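Long-range contacts in glucoamylase (Thermoanaerobacterium thermosaccharolyticum, PDB 1LF6), which hydrolyses terminal alpha-1,4-linked glucose residues from the non-reducing ends of glucan chains, releasing beta-D-glucose, and probably also cleaves isomaltose: residues A[198-202]-A[219-225]; A[319-325]-A[647-653]; A[452-457]-A[677-682]; A[485-491]-A[500-504]. All coordinates share one frame. Residue numbers count along the deposited sequence, not the author numbering.

Interaction 1. Residues A[198-202]-A[219-225]; sequences GYSIG and MTKHYDS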
loop_
_atom_site.group_PDB
_atom_site.type_symbol
_atom_site.label_atom_id
_atom_site.label_comp_id
_atom_site.label_asym_id
_atom_site.label_seq_id
_atom_site.Cartn_x
_atom_site.Cartn_y
_atom_site.Cartn_z
ATOM N N GLY A 198 29.922 -10.669 17.886
ATOM C CA GLY A 198 29.232 -11.677 18.673
ATOM C C GLY A 198 27.802 -11.823 18.183
ATOM O O GLY A 198 27.244 -10.886 17.609
ATOM N N TYR A 199 27.206 -12.993 18.401
ATOM C CA TYR A 199 25.837 -13.242 17.966
ATOM C C TYR A 199 25.035 -14.032 18.992
ATOM O O TYR A 199 25.596 -14.623 19.916
ATOM C CB TYR A 199 25.848 -13.996 16.633
ATOM C CG TYR A 199 26.647 -15.284 16.666
ATOM C CD1 TYR A 199 26.186 -16.399 17.368
ATOM C CD2 TYR A 199 27.877 -15.377 16.017
ATOM C CE1 TYR A 199 26.933 -17.576 17.424
ATOM C CE2 TYR A 199 28.631 -16.546 16.065
ATOM C CZ TYR A 199 28.157 -17.642 16.770
ATOM O OH TYR A 199 28.909 -18.798 16.823
ATOM N N SER A 200 23.716 -14.036 18.820
ATOM C CA SER A 200 22.821 -14.760 19.717
ATOM C C SER A 200 21.400 -14.799 19.168
ATOM O O SER A 200 20.836 -13.774 18.781
ATOM C CB SER A 200 22.810 -14.112 21.104
ATOM O OG SER A 200 21.999 -14.851 22.000
ATOM N N ILE A 201 20.827 -15.995 19.135
ATOM C CA ILE A 201 19.467 -16.186 18.653
ATOM C C ILE A 201 18.613 -16.570 19.857
ATOM O O ILE A 201 18.678 -17.703 20.340
ATOM C CB ILE A 201 19.417 -17.303 17.599
ATOM C CG1 ILE A 201 20.408 -16.983 16.475
ATOM C CG2 ILE A 201 18.003 -17.440 17.044
ATOM C CD1 ILE A 201 20.595 -18.096 15.476
ATOM N N GLY A 202 17.827 -15.616 20.349
ATOM C CA GLY A 202 16.994 -15.877 21.509
ATOM C C GLY A 202 15.501 -15.758 21.262
ATOM O O GLY A 202 15.065 -15.402 20.170
ATOM N N MET A 219 25.703 -8.069 25.720
ATOM C CA MET A 219 25.383 -9.456 25.405
ATOM C C MET A 219 25.968 -10.447 26.402
ATOM O O MET A 219 27.182 -10.505 26.605
ATOM C CB MET A 219 25.862 -9.813 23.997
ATOM C CG MET A 219 24.969 -9.292 22.888
ATOM S SD MET A 219 25.560 -9.800 21.259
ATOM C CE MET A 219 24.885 -11.454 21.138
ATOM N N THR A 220 25.084 -11.227 27.013
ATOM C CA THR A 220 25.468 -12.231 27.995
ATOM C C THR A 220 25.294 -13.614 27.380
ATOM O O THR A 220 26.107 -14.512 27.599
ATOM C CB THR A 220 24.590 -12.131 29.258
ATOM O OG1 THR A 220 24.671 -10.803 29.794
ATOM C CG2 THR A 220 25.057 -13.120 30.310
ATOM N N LYS A 221 24.225 -13.781 26.608
ATOM C CA LYS A 221 23.958 -15.055 25.960
ATOM C C LYS A 221 24.439 -15.037 24.515
ATOM O O LYS A 221 24.452 -13.994 23.866
ATOM C CB LYS A 221 22.462 -15.380 26.001
ATOM C CG LYS A 221 21.902 -15.660 27.396
ATOM C CD LYS A 221 21.760 -14.392 28.222
ATOM C CE LYS A 221 21.045 -14.669 29.539
ATOM N NZ LYS A 221 20.756 -13.413 30.287
ATOM N N HIS A 222 24.838 -16.201 24.020
ATOM C CA HIS A 222 25.321 -16.321 22.652
ATOM C C HIS A 222 24.775 -17.584 22.004
ATOM O O HIS A 222 25.522 -18.390 21.444
ATOM C CB HIS A 222 26.851 -16.335 22.636
ATOM C CG HIS A 222 27.466 -15.019 23.005
ATOM N ND1 HIS A 222 27.398 -13.911 22.187
ATOM C CD2 HIS A 222 28.127 -14.623 24.119
ATOM C CE1 HIS A 222 27.990 -12.890 22.780
ATOM N NE2 HIS A 222 28.441 -13.296 23.953
ATOM N N TYR A 223 23.458 -17.742 22.075
ATOM C CA TYR A 223 22.789 -18.904 21.507
ATOM C C TYR A 223 22.948 -18.933 19.994
ATOM O O TYR A 223 22.968 -17.889 19.347
ATOM C CB TYR A 223 21.304 -18.869 21.862
ATOM C CG TYR A 223 21.026 -18.769 23.344
ATOM C CD1 TYR A 223 21.529 -19.719 24.234
ATOM C CD2 TYR A 223 20.227 -17.747 23.852
ATOM C CE1 TYR A 223 21.236 -19.654 25.592
ATOM C CE2 TYR A 223 19.929 -17.673 25.206
ATOM C CZ TYR A 223 20.433 -18.631 26.070
ATOM O OH TYR A 223 20.121 -18.573 27.410
ATOM N N ASP A 224 23.061 -20.132 19.431
ATOM C CA ASP A 224 23.207 -20.270 17.989
ATOM C C ASP A 224 22.106 -21.144 17.407
ATOM O O ASP A 224 22.223 -21.647 16.289
ATOM C CB ASP A 224 24.590 -20.847 17.638
ATOM C CG ASP A 224 24.813 -22.251 18.192
ATOM O OD1 ASP A 224 25.962 -22.736 18.115
ATOM O OD2 ASP A 224 23.854 -22.877 18.695
ATOM N N SER A 225 21.028 -21.305 18.168
ATOM C CA SER A 225 19.898 -22.122 17.740
ATOM C C SER A 225 18.641 -21.793 18.544
ATOM O O SER A 225 18.707 -21.565 19.752
ATOM C CB SER A 225 20.246 -23.605 17.904
ATOM O OG SER A 225 19.156 -24.439 17.559
HETATM O O HOH W 1 27.889 -21.086 18.419
#

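Interaction 2. Residues A[319-325]-A[647-653]; sequences ASLSIPW and DSASPLN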
loop_
_atom_site.group_PDB
_atom_site.type_symbol
_atom_site.label_atom_id
_atom_site.label_comp_id
_atom_site.label_asym_id
_atom_site.label_seq_id
_atom_site.Cartn_x
_atom_site.Cartn_y
_atom_site.Cartn_z
ATOM N N ALA A 319 -2.981 -3.269 -2.969
ATOM C CA ALA A 319 -3.565 -2.049 -2.420
ATOM C C ALA A 319 -2.588 -1.210 -1.599
ATOM O O ALA A 319 -2.633 0.019 -1.642
ATOM C CB ALA A 319 -4.790 -2.403 -1.582
ATOM N N SER A 320 -1.721 -1.873 -0.843
ATOM C CA SER A 320 -0.738 -1.181 -0.019
ATOM C C SER A 320 0.302 -2.150 0.521
ATOM O O SER A 320 -0.033 -3.245 0.975
ATOM C CB SER A 320 -1.424 -0.478 1.152
ATOM O OG SER A 320 -0.464 0.182 1.961
ATOM N N LEU A 321 1.568 -1.750 0.473
ATOM C CA LEU A 321 2.627 -2.611 0.974
ATOM C C LEU A 321 2.810 -2.382 2.473
ATOM O O LEU A 321 3.902 -2.079 2.935
ATOM C CB LEU A 321 3.938 -2.338 0.225
ATOM C CG LEU A 321 5.028 -3.412 0.350
ATOM C CD1 LEU A 321 4.510 -4.756 -0.162
ATOM C CD2 LEU A 321 6.251 -2.984 -0.444
ATOM N N SER A 322 1.724 -2.512 3.225
ATOM C CA SER A 322 1.772 -2.341 4.666
ATOM C C SER A 322 0.712 -3.202 5.331
ATOM O O SER A 322 -0.119 -3.808 4.659
ATOM C CB SER A 322 1.553 -0.872 5.051
ATOM O OG SER A 322 0.241 -0.430 4.739
ATOM N N ILE A 323 0.757 -3.254 6.656
ATOM C CA ILE A 323 -0.196 -4.018 7.445
ATOM C C ILE A 323 -0.800 -3.046 8.453
ATOM O O ILE A 323 -0.327 -2.941 9.584
ATOM C CB ILE A 323 0.512 -5.164 8.184
ATOM C CG1 ILE A 323 1.193 -6.077 7.163
ATOM C CG2 ILE A 323 -0.486 -5.934 9.039
ATOM C CD1 ILE A 323 2.090 -7.119 7.770
ATOM N N PRO A 324 -1.857 -2.323 8.051
ATOM C CA PRO A 324 -2.531 -1.345 8.912
ATOM C C PRO A 324 -2.676 -1.744 10.373
ATOM O O PRO A 324 -3.059 -2.870 10.693
ATOM C CB PRO A 324 -3.879 -1.126 8.216
ATOM C CG PRO A 324 -4.062 -2.363 7.392
ATOM C CD PRO A 324 -2.675 -2.603 6.863
ATOM N N TRP A 325 -2.351 -0.801 11.253
ATOM C CA TRP A 325 -2.437 -1.022 12.688
ATOM C C TRP A 325 -1.731 -2.321 13.061
ATOM O O TRP A 325 -2.144 -3.027 13.985
ATOM C CB TRP A 325 -3.908 -1.057 13.109
ATOM C CG TRP A 325 -4.642 0.191 12.707
ATOM C CD1 TRP A 325 -4.467 1.445 13.222
ATOM C CD2 TRP A 325 -5.621 0.319 11.665
ATOM N NE1 TRP A 325 -5.271 2.344 12.565
ATOM C CE2 TRP A 325 -5.991 1.683 11.605
ATOM C CE3 TRP A 325 -6.221 -0.585 10.776
ATOM C CZ2 TRP A 325 -6.936 2.166 10.690
ATOM C CZ3 TRP A 325 -7.161 -0.104 9.863
ATOM C CH2 TRP A 325 -7.508 1.260 9.830
ATOM N N ASP A 647 -2.612 5.526 11.875
ATOM C CA ASP A 647 -1.839 4.312 11.667
ATOM C C ASP A 647 -2.477 3.449 10.580
ATOM O O ASP A 647 -2.267 2.237 10.520
ATOM C CB ASP A 647 -1.707 3.500 12.955
ATOM C CG ASP A 647 -0.445 2.650 12.962
ATOM O OD1 ASP A 647 0.646 3.224 13.191
ATOM O OD2 ASP A 647 -0.533 1.423 12.708
ATOM N N SER A 648 -3.260 4.093 9.726
ATOM C CA SER A 648 -3.931 3.410 8.635
ATOM C C SER A 648 -2.895 2.979 7.603
ATOM O O SER A 648 -1.714 3.330 7.703
ATOM C CB SER A 648 -4.951 4.347 7.989
ATOM O OG SER A 648 -4.312 5.534 7.549
ATOM N N ALA A 649 -3.342 2.217 6.615
ATOM C CA ALA A 649 -2.454 1.743 5.569
ATOM C C ALA A 649 -1.720 2.897 4.880
ATOM O O ALA A 649 -2.257 3.995 4.721
ATOM C CB ALA A 649 -3.256 0.945 4.533
ATOM N N SER A 650 -0.476 2.631 4.500
ATOM C CA SER A 650 0.353 3.591 3.777
ATOM C C SER A 650 1.579 2.833 3.272
ATOM O O SER A 650 2.153 2.010 3.979
ATOM C CB SER A 650 0.794 4.741 4.676
ATOM O OG SER A 650 1.941 4.374 5.414
ATOM N N PRO A 651 1.972 3.076 2.018
ATOM C CA PRO A 651 1.291 3.986 1.085
ATOM C C PRO A 651 -0.012 3.402 0.545
ATOM O O PRO A 651 -0.078 2.205 0.256
ATOM C CB PRO A 651 2.334 4.184 -0.023
ATOM C CG PRO A 651 3.108 2.893 -0.005
ATOM C CD PRO A 651 3.267 2.630 1.480
ATOM N N LEU A 652 -1.054 4.228 0.424
ATOM C CA LEU A 652 -2.316 3.751 -0.147
ATOM C C LEU A 652 -2.148 4.011 -1.637
ATOM O O LEU A 652 -2.230 5.153 -2.095
ATOM C CB LEU A 652 -3.528 4.528 0.394
ATOM C CG LEU A 652 -4.890 4.022 -0.101
ATOM C CD1 LEU A 652 -5.131 2.609 0.422
ATOM C CD2 LEU A 652 -6.007 4.933 0.366
ATOM N N ASN A 653 -1.892 2.947 -2.386
ATOM C CA ASN A 653 -1.653 3.056 -3.819
ATOM C C ASN A 653 -2.719 3.807 -4.602
ATOM O O ASN A 653 -2.399 4.575 -5.508
ATOM C CB ASN A 653 -1.416 1.662 -4.404
ATOM C CG ASN A 653 -0.138 1.026 -3.869
ATOM O OD1 ASN A 653 0.788 1.731 -3.450
ATOM N ND2 ASN A 653 -0.073 -0.299 -3.889
HETATM O O HOH W 2 2.527 0.252 -1.698
#

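Interaction 3. Residues A[452-457]-A[677-682]; sequences VAGLTC and IVYKRY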
loop_
_atom_site.group_PDB
_atom_site.type_symbol
_atom_site.label_atom_id
_atom_site.label_comp_id
_atom_site.label_asym_id
_atom_site.label_seq_id
_atom_site.Cartn_x
_atom_site.Cartn_y
_atom_site.Cartn_z
ATOM N N VAL A 452 -23.156 2.039 -15.504
ATOM C CA VAL A 452 -23.586 2.741 -16.717
ATOM C C VAL A 452 -22.385 2.953 -17.646
ATOM O O VAL A 452 -22.466 2.700 -18.846
ATOM C CB VAL A 452 -24.216 4.122 -16.387
ATOM C CG1 VAL A 452 -24.403 4.933 -17.671
ATOM C CG2 VAL A 452 -25.562 3.927 -15.697
ATOM N N ALA A 453 -21.277 3.428 -17.080
ATOM C CA ALA A 453 -20.060 3.655 -17.852
ATOM C C ALA A 453 -19.551 2.338 -18.444
ATOM O O ALA A 453 -19.189 2.265 -19.621
ATOM C CB ALA A 453 -18.994 4.271 -16.966
ATOM N N GLY A 454 -19.528 1.298 -17.618
ATOM C CA GLY A 454 -19.062 0.002 -18.070
ATOM C C GLY A 454 -19.865 -0.619 -19.202
ATOM O O GLY A 454 -19.287 -1.198 -20.130
ATOM N N LEU A 455 -21.192 -0.520 -19.126
ATOM C CA LEU A 455 -22.039 -1.082 -20.168
ATOM C C LEU A 455 -21.946 -0.248 -21.449
ATOM O O LEU A 455 -22.067 -0.781 -22.550
ATOM C CB LEU A 455 -23.496 -1.186 -19.696
ATOM C CG LEU A 455 -23.801 -2.226 -18.603
ATOM C CD1 LEU A 455 -25.286 -2.198 -18.277
ATOM C CD2 LEU A 455 -23.399 -3.620 -19.068
ATOM N N THR A 456 -21.734 1.057 -21.300
ATOM C CA THR A 456 -21.597 1.933 -22.456
ATOM C C THR A 456 -20.283 1.574 -23.171
ATOM O O THR A 456 -20.243 1.466 -24.401
ATOM C CB THR A 456 -21.599 3.435 -22.030
ATOM O OG1 THR A 456 -22.880 3.783 -21.480
ATOM C CG2 THR A 456 -21.315 4.335 -23.228
ATOM N N CYS A 457 -19.210 1.379 -22.404
ATOM C CA CYS A 457 -17.922 1.014 -22.990
ATOM C C CYS A 457 -18.013 -0.390 -23.592
ATOM O O CYS A 457 -17.381 -0.680 -24.609
ATOM C CB CYS A 457 -16.807 1.054 -21.936
ATOM S SG CYS A 457 -16.466 2.697 -21.251
ATOM N N ILE A 677 -16.706 8.542 -24.392
ATOM C CA ILE A 677 -17.993 8.137 -24.944
ATOM C C ILE A 677 -19.104 8.182 -23.910
ATOM O O ILE A 677 -20.262 8.408 -24.252
ATOM C CB ILE A 677 -17.931 6.736 -25.586
ATOM C CG1 ILE A 677 -18.350 5.645 -24.616
ATOM C CG2 ILE A 677 -16.540 6.436 -25.967
ATOM C CD1 ILE A 677 -18.275 4.256 -25.234
ATOM N N VAL A 678 -18.760 7.976 -22.644
ATOM C CA VAL A 678 -19.765 8.027 -21.594
ATOM C C VAL A 678 -20.160 9.488 -21.414
ATOM O O VAL A 678 -21.343 9.833 -21.411
ATOM C CB VAL A 678 -19.220 7.499 -20.255
ATOM C CG1 VAL A 678 -20.301 7.611 -19.187
ATOM C CG2 VAL A 678 -18.752 6.060 -20.410
ATOM N N TYR A 679 -19.151 10.344 -21.270
ATOM C CA TYR A 679 -19.374 11.768 -21.093
ATOM C C TYR A 679 -20.192 12.344 -22.250
ATOM O O TYR A 679 -21.160 13.079 -22.037
ATOM C CB TYR A 679 -18.031 12.499 -20.994
ATOM C CG TYR A 679 -18.146 14.004 -21.038
ATOM C CD1 TYR A 679 -18.485 14.732 -19.900
ATOM C CD2 TYR A 679 -17.959 14.698 -22.234
ATOM C CE1 TYR A 679 -18.640 16.115 -19.952
ATOM C CE2 TYR A 679 -18.112 16.079 -22.297
ATOM C CZ TYR A 679 -18.453 16.780 -21.155
ATOM O OH TYR A 679 -18.618 18.140 -21.223
ATOM N N LYS A 680 -19.806 12.007 -23.475
ATOM C CA LYS A 680 -20.497 12.522 -24.649
ATOM C C LYS A 680 -21.962 12.116 -24.718
ATOM O O LYS A 680 -22.800 12.883 -25.182
ATOM C CB LYS A 680 -19.765 12.085 -25.925
ATOM C CG LYS A 680 -18.509 12.906 -26.208
ATOM C CD LYS A 680 -17.722 12.365 -27.394
ATOM C CE LYS A 680 -17.146 10.986 -27.091
ATOM N NZ LYS A 680 -16.339 10.435 -28.214
ATOM N N ARG A 681 -22.277 10.925 -24.230
ATOM C CA ARG A 681 -23.646 10.441 -24.274
ATOM C C ARG A 681 -24.558 10.965 -23.165
ATOM O O ARG A 681 -25.748 11.186 -23.387
ATOM C CB ARG A 681 -23.654 8.913 -24.233
ATOM C CG ARG A 681 -24.990 8.295 -24.618
ATOM C CD ARG A 681 -24.959 6.779 -24.535
ATOM N NE ARG A 681 -26.221 6.199 -24.991
ATOM C CZ ARG A 681 -26.627 6.198 -26.259
ATOM N NH1 ARG A 681 -27.794 5.657 -26.584
ATOM N NH2 ARG A 681 -25.859 6.723 -27.204
ATOM N N TYR A 682 -24.002 11.182 -21.979
ATOM C CA TYR A 682 -24.811 11.609 -20.843
ATOM C C TYR A 682 -24.564 12.989 -20.263
ATOM O O TYR A 682 -25.501 13.643 -19.806
ATOM C CB TYR A 682 -24.659 10.584 -19.718
ATOM C CG TYR A 682 -24.989 9.169 -20.129
ATOM C CD1 TYR A 682 -26.305 8.789 -20.396
ATOM C CD2 TYR A 682 -23.989 8.203 -20.239
ATOM C CE1 TYR A 682 -26.618 7.478 -20.756
ATOM C CE2 TYR A 682 -24.290 6.890 -20.600
ATOM C CZ TYR A 682 -25.607 6.534 -20.849
ATOM O OH TYR A 682 -25.920 5.229 -21.132
#

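Interaction 4. Residues A[485-491]-A[500-504]; sequences IDNLTYT and QYYIR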
loop_
_atom_site.group_PDB
_atom_site.type_symbol
_atom_site.label_atom_id
_atom_site.label_comp_id
_atom_site.label_asym_id
_atom_site.label_seq_id
_atom_site.Cartn_x
_atom_site.Cartn_y
_atom_site.Cartn_z
ATOM N N ILE A 485 -30.982 6.261 -11.958
ATOM C CA ILE A 485 -30.090 6.663 -10.879
ATOM C C ILE A 485 -30.777 7.631 -9.918
ATOM O O ILE A 485 -30.789 7.410 -8.706
ATOM C CB ILE A 485 -28.799 7.321 -11.435
ATOM C CG1 ILE A 485 -27.930 6.260 -12.115
ATOM C CG2 ILE A 485 -28.018 8.006 -10.307
ATOM C CD1 ILE A 485 -26.670 6.816 -12.747
ATOM N N ASP A 486 -31.367 8.689 -10.465
ATOM C CA ASP A 486 -32.038 9.686 -9.646
ATOM C C ASP A 486 -33.216 9.120 -8.881
ATOM O O ASP A 486 -33.344 9.339 -7.681
ATOM C CB ASP A 486 -32.505 10.859 -10.514
ATOM C CG ASP A 486 -31.352 11.706 -11.008
ATOM O OD1 ASP A 486 -31.601 12.705 -11.713
ATOM O OD2 ASP A 486 -30.192 11.369 -10.684
ATOM N N ASN A 487 -34.081 8.381 -9.563
ATOM C CA ASN A 487 -35.244 7.829 -8.883
ATOM C C ASN A 487 -34.900 6.799 -7.821
ATOM O O ASN A 487 -35.672 6.592 -6.891
ATOM C CB ASN A 487 -36.225 7.249 -9.900
ATOM C CG ASN A 487 -37.189 8.303 -10.436
ATOM O OD1 ASN A 487 -36.830 9.474 -10.585
ATOM N ND2 ASN A 487 -38.410 7.889 -10.738
ATOM N N LEU A 488 -33.735 6.174 -7.933
ATOM C CA LEU A 488 -33.344 5.175 -6.947
ATOM C C LEU A 488 -32.438 5.676 -5.823
ATOM O O LEU A 488 -32.448 5.110 -4.732
ATOM C CB LEU A 488 -32.658 3.993 -7.639
ATOM C CG LEU A 488 -33.544 3.105 -8.517
ATOM C CD1 LEU A 488 -32.687 2.105 -9.270
ATOM C CD2 LEU A 488 -34.559 2.383 -7.652
ATOM N N THR A 489 -31.682 6.745 -6.056
ATOM C CA THR A 489 -30.738 7.199 -5.036
ATOM C C THR A 489 -30.837 8.646 -4.569
ATOM O O THR A 489 -30.205 9.025 -3.584
ATOM C CB THR A 489 -29.288 6.958 -5.517
ATOM O OG1 THR A 489 -28.998 7.831 -6.614
ATOM C CG2 THR A 489 -29.111 5.520 -5.987
ATOM N N TYR A 490 -31.621 9.455 -5.271
ATOM C CA TYR A 490 -31.768 10.860 -4.911
ATOM C C TYR A 490 -32.991 11.106 -4.015
ATOM O O TYR A 490 -34.132 11.021 -4.467
ATOM C CB TYR A 490 -31.865 11.702 -6.190
ATOM C CG TYR A 490 -31.860 13.197 -5.965
ATOM C CD1 TYR A 490 -33.017 13.955 -6.151
ATOM C CD2 TYR A 490 -30.689 13.860 -5.593
ATOM C CE1 TYR A 490 -33.006 15.339 -5.979
ATOM C CE2 TYR A 490 -30.666 15.240 -5.418
ATOM C CZ TYR A 490 -31.827 15.973 -5.615
ATOM O OH TYR A 490 -31.803 17.339 -5.462
ATOM N N THR A 491 -32.754 11.408 -2.743
ATOM C CA THR A 491 -33.866 11.665 -1.840
ATOM C C THR A 491 -34.275 13.134 -1.898
ATOM O O THR A 491 -33.468 14.010 -2.208
ATOM C CB THR A 491 -33.522 11.308 -0.372
ATOM O OG1 THR A 491 -34.715 11.364 0.427
ATOM C CG2 THR A 491 -32.483 12.283 0.192
ATOM N N GLN A 500 -32.705 17.578 0.028
ATOM C CA GLN A 500 -32.517 17.119 -1.342
ATOM C C GLN A 500 -31.055 16.775 -1.607
ATOM O O GLN A 500 -30.191 17.656 -1.564
ATOM C CB GLN A 500 -32.959 18.212 -2.309
ATOM C CG GLN A 500 -34.439 18.561 -2.211
ATOM C CD GLN A 500 -34.723 19.990 -2.631
ATOM O OE1 GLN A 500 -34.742 20.901 -1.800
ATOM N NE2 GLN A 500 -34.927 20.199 -3.926
ATOM N N TYR A 501 -30.784 15.501 -1.888
ATOM C CA TYR A 501 -29.415 15.044 -2.141
ATOM C C TYR A 501 -29.323 13.549 -2.430
ATOM O O TYR A 501 -30.219 12.781 -2.076
ATOM C CB TYR A 501 -28.533 15.348 -0.925
ATOM C CG TYR A 501 -29.119 14.897 0.407
ATOM C CD1 TYR A 501 -29.934 15.747 1.157
ATOM C CD2 TYR A 501 -28.847 13.624 0.923
ATOM C CE1 TYR A 501 -30.456 15.347 2.391
ATOM C CE2 TYR A 501 -29.366 13.215 2.154
ATOM C CZ TYR A 501 -30.167 14.088 2.885
ATOM O OH TYR A 501 -30.643 13.720 4.124
ATOM N N TYR A 502 -28.240 13.140 -3.086
ATOM C CA TYR A 502 -28.013 11.723 -3.339
ATOM C C TYR A 502 -27.588 11.158 -1.990
ATOM O O TYR A 502 -26.812 11.792 -1.268
ATOM C CB TYR A 502 -26.865 11.494 -4.329
ATOM C CG TYR A 502 -27.185 11.822 -5.773
ATOM C CD1 TYR A 502 -26.666 12.962 -6.384
ATOM C CD2 TYR A 502 -28.022 10.996 -6.524
ATOM C CE1 TYR A 502 -26.974 13.275 -7.710
ATOM C CE2 TYR A 502 -28.340 11.299 -7.846
ATOM C CZ TYR A 502 -27.814 12.444 -8.433
ATOM O OH TYR A 502 -28.164 12.763 -9.729
ATOM N N ILE A 503 -28.095 9.982 -1.634
ATOM C CA ILE A 503 -27.705 9.380 -0.374
ATOM C C ILE A 503 -26.595 8.376 -0.660
ATOM O O ILE A 503 -26.299 8.097 -1.818
ATOM C CB ILE A 503 -28.897 8.674 0.320
ATOM C CG1 ILE A 503 -29.424 7.510 -0.531
ATOM C CG2 ILE A 503 -29.994 9.693 0.579
ATOM C CD1 ILE A 503 -30.668 6.810 0.073
ATOM N N ARG A 504 -25.970 7.845 0.384
ATOM C CA ARG A 504 -24.900 6.880 0.196
ATOM C C ARG A 504 -25.409 5.648 -0.545
ATOM O O ARG A 504 -24.816 5.207 -1.533
ATOM C CB ARG A 504 -24.318 6.440 1.538
ATOM C CG ARG A 504 -23.225 5.391 1.381
ATOM C CD ARG A 504 -22.691 4.887 2.705
ATOM N NE ARG A 504 -21.772 3.763 2.510
ATOM C CZ ARG A 504 -21.355 2.953 3.478
ATOM N NH1 ARG A 504 -20.522 1.956 3.197
ATOM N NH2 ARG A 504 -21.778 3.134 4.724
#

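Interaction 1. Residues A[198-202]-A[219-225]
Residues 219-225 cross the edge strand 198-203 of the seven-stranded antiparallel sheet in the N-terminal beta-sandwich domain. The two segments run 62° apart, and 219-225 is mostly loop. Met219 comes first. Its CE lies 3.4 Å from Ser200 CB and 3.4 Å from Tyr199 C, so the thioether rests on the strand backbone. Lys221 O is 3.2 Å from Ser200 OG. The backbones come nearest at His222, its CA 4.2 Å from Ser200 CA. The imidazole donates from His222 ND1 to Tyr199 O at 3.0 Å. Tyr223 then uses both sides of its backbone: Tyr223 N donates to Ser200 OG at 3.2 Å, and Tyr223 O accepts from Ile201 N at 2.9 Å. Asp224 CB is 4.0 Å from Tyr199 CE1, and a water joins Asp224 OD1 (2.6 Å) to Tyr199 OH (3.0 Å). The same carboxylate also binds the backbone N of Asn19 and Ile20. On its other edge the strand pairs with strand 230-236. Tyr199 O and Ile201 N therefore belong to the edge with no further strand in this sheet. The crossing segment satisfies them with one imidazole and one carbonyl, covering the sheet edge without extending the sheet.

Interaction 2. Residues A[319-325]-A[647-653]
A cis peptide bond before Pro651 is the most unusual feature of this contact. It lies where two loops of the (alpha/alpha)6 barrel, the catalytic fold of glycosyl hydrolase family 15, run side by side close to the centre of the chain. The loop 319-325 turns sharply as well, with an inverse gamma turn centred on Leu321. The Leu321 side chain leads away to Trp51 and Thr53 of the N-terminal domain. Serine hydroxyls fill the space between the loops. Ser322 OG donates to Ser320 OG at 2.9 Å, and Ser320 OG passes the chain on to Pro651 O at 2.7 Å. Ser650 N donates to Ser322 OG at 3.2 Å. At one end Asn653 N, in the first turn of helix 653-668, donates to Ala319 O at 3.1 Å. At the other end Trp325 N donates to Asp647 O at 3.1 Å. Trp325 probably binds substrate, as in a close relative. Its indole NE1 is held by Glu583, which also binds Asp647 N. The Ala319 side chain is about 8 Å from that of Glu438, the probable proton donor. The contact therefore lies beside the probable active site. Ser648 CA makes an off-centre CH-pi contact with the indole, 4.3 Å from the centroid of the Trp325 six-membered ring.

Interaction 3. Residues A[452-457]-A[677-682]
Apolar packing dominates this crossing of two helices, which joins the C-terminal helix 676-682 to helix 445-464 of the catalytic barrel. The axes of the two segments approach to 9.8 Å at an angle of 105°. They are therefore steeply crossed and bury 317 Å², both sides summed. Val678 sits at the crossing, its CA 5.8 Å from Ala453 CA. It packs on the small Ala453: Val678 CG2 is 3.7 Å from Ala453 CA and 3.9 Å from Ala453 CB. Val678 CG2 also reaches Cys457 SG at 4.2 Å. Ile677 covers the next turn, with its CG1 3.5 Å from Thr456 CG2 and its CD1 3.5 Å from Thr456 O. Val452 CG1 meets Tyr682 CE2 at 3.5 Å.

The polar groups look mainly to other partners. Thr456 OG1 donates to Val452 O at 2.9 Å, within its own helix. Tyr682 OH hydrogen-bonds to Asp479 of helix 468-489, and Arg681 forms a salt bridge with the same carboxylate. Helix 395-407 adds Ile402, Ile403 and Tyr406 around Ala453, Cys457 and Ile677. The C-terminal helix thus crosses helix 445-464 and also contacts helices 468-489 and 395-407.

Interaction 4. Residues A[485-491]-A[500-504]
Helix 468-489 ends here and leads into a short beta hairpin of strands 490-491 and 501-502. Ile485 CG2 touches Tyr502 CE2 at 4.1 Å. One residue on, Asp486 OD2 accepts a hydrogen bond from Tyr502 OH at 2.6 Å and forms a salt bridge with Lys545. Thr489 O accepts a hydrogen bond from Ile503 N at 3.0 Å as the helix closes. Tyr490 leaves the helix and forms an antiparallel non-hydrogen-bonded pair with Tyr502. Their rings share a face of the hairpin and meet edge-to-face, the Tyr490 edge toward the Tyr502 face, with centroids 5.2 Å apart. Thr491 and Tyr501 make the hydrogen-bonded pair: Thr491 N to Tyr501 O is 3.0 Å, and Tyr501 N to Thr491 O is 3.1 Å. On the opposite face, Thr491 CG2 sits over the Tyr501 ring in a CH-pi contact, 3.9 Å from its centroid. Beyond the hairpin, Arg504 forms salt bridges with Glu439 and Glu435, the probable proton acceptor. Backbone bonds, aromatic contacts and the Tyr502-Asp486 bond tie the hairpin to the helix end.

Overall arrangement
Along the chain, interaction 1 is completed first, within the N-terminal beta-sandwich domain. The other three involve the (alpha/alpha)6 barrel. Interaction 2 opens next and ends with 647-653, so interaction 4 falls between its two segments. Interaction 3 alternates with interaction 2 and ends near the C-terminus. Interaction 2 is central, about 34, 33 and 32 Å from interactions 1, 3 and 4, centre to centre. Interaction 1 lies opposite interactions 3 and 4, about 65 Å from each. Interactions 3 and 4 touch: Val452 CG2 is 4.3 Å from Ile485 CD1, joining consecutive helices 445-464 and 468-489. The set thus runs from sandwich edge through the active-site region to the far barrel side.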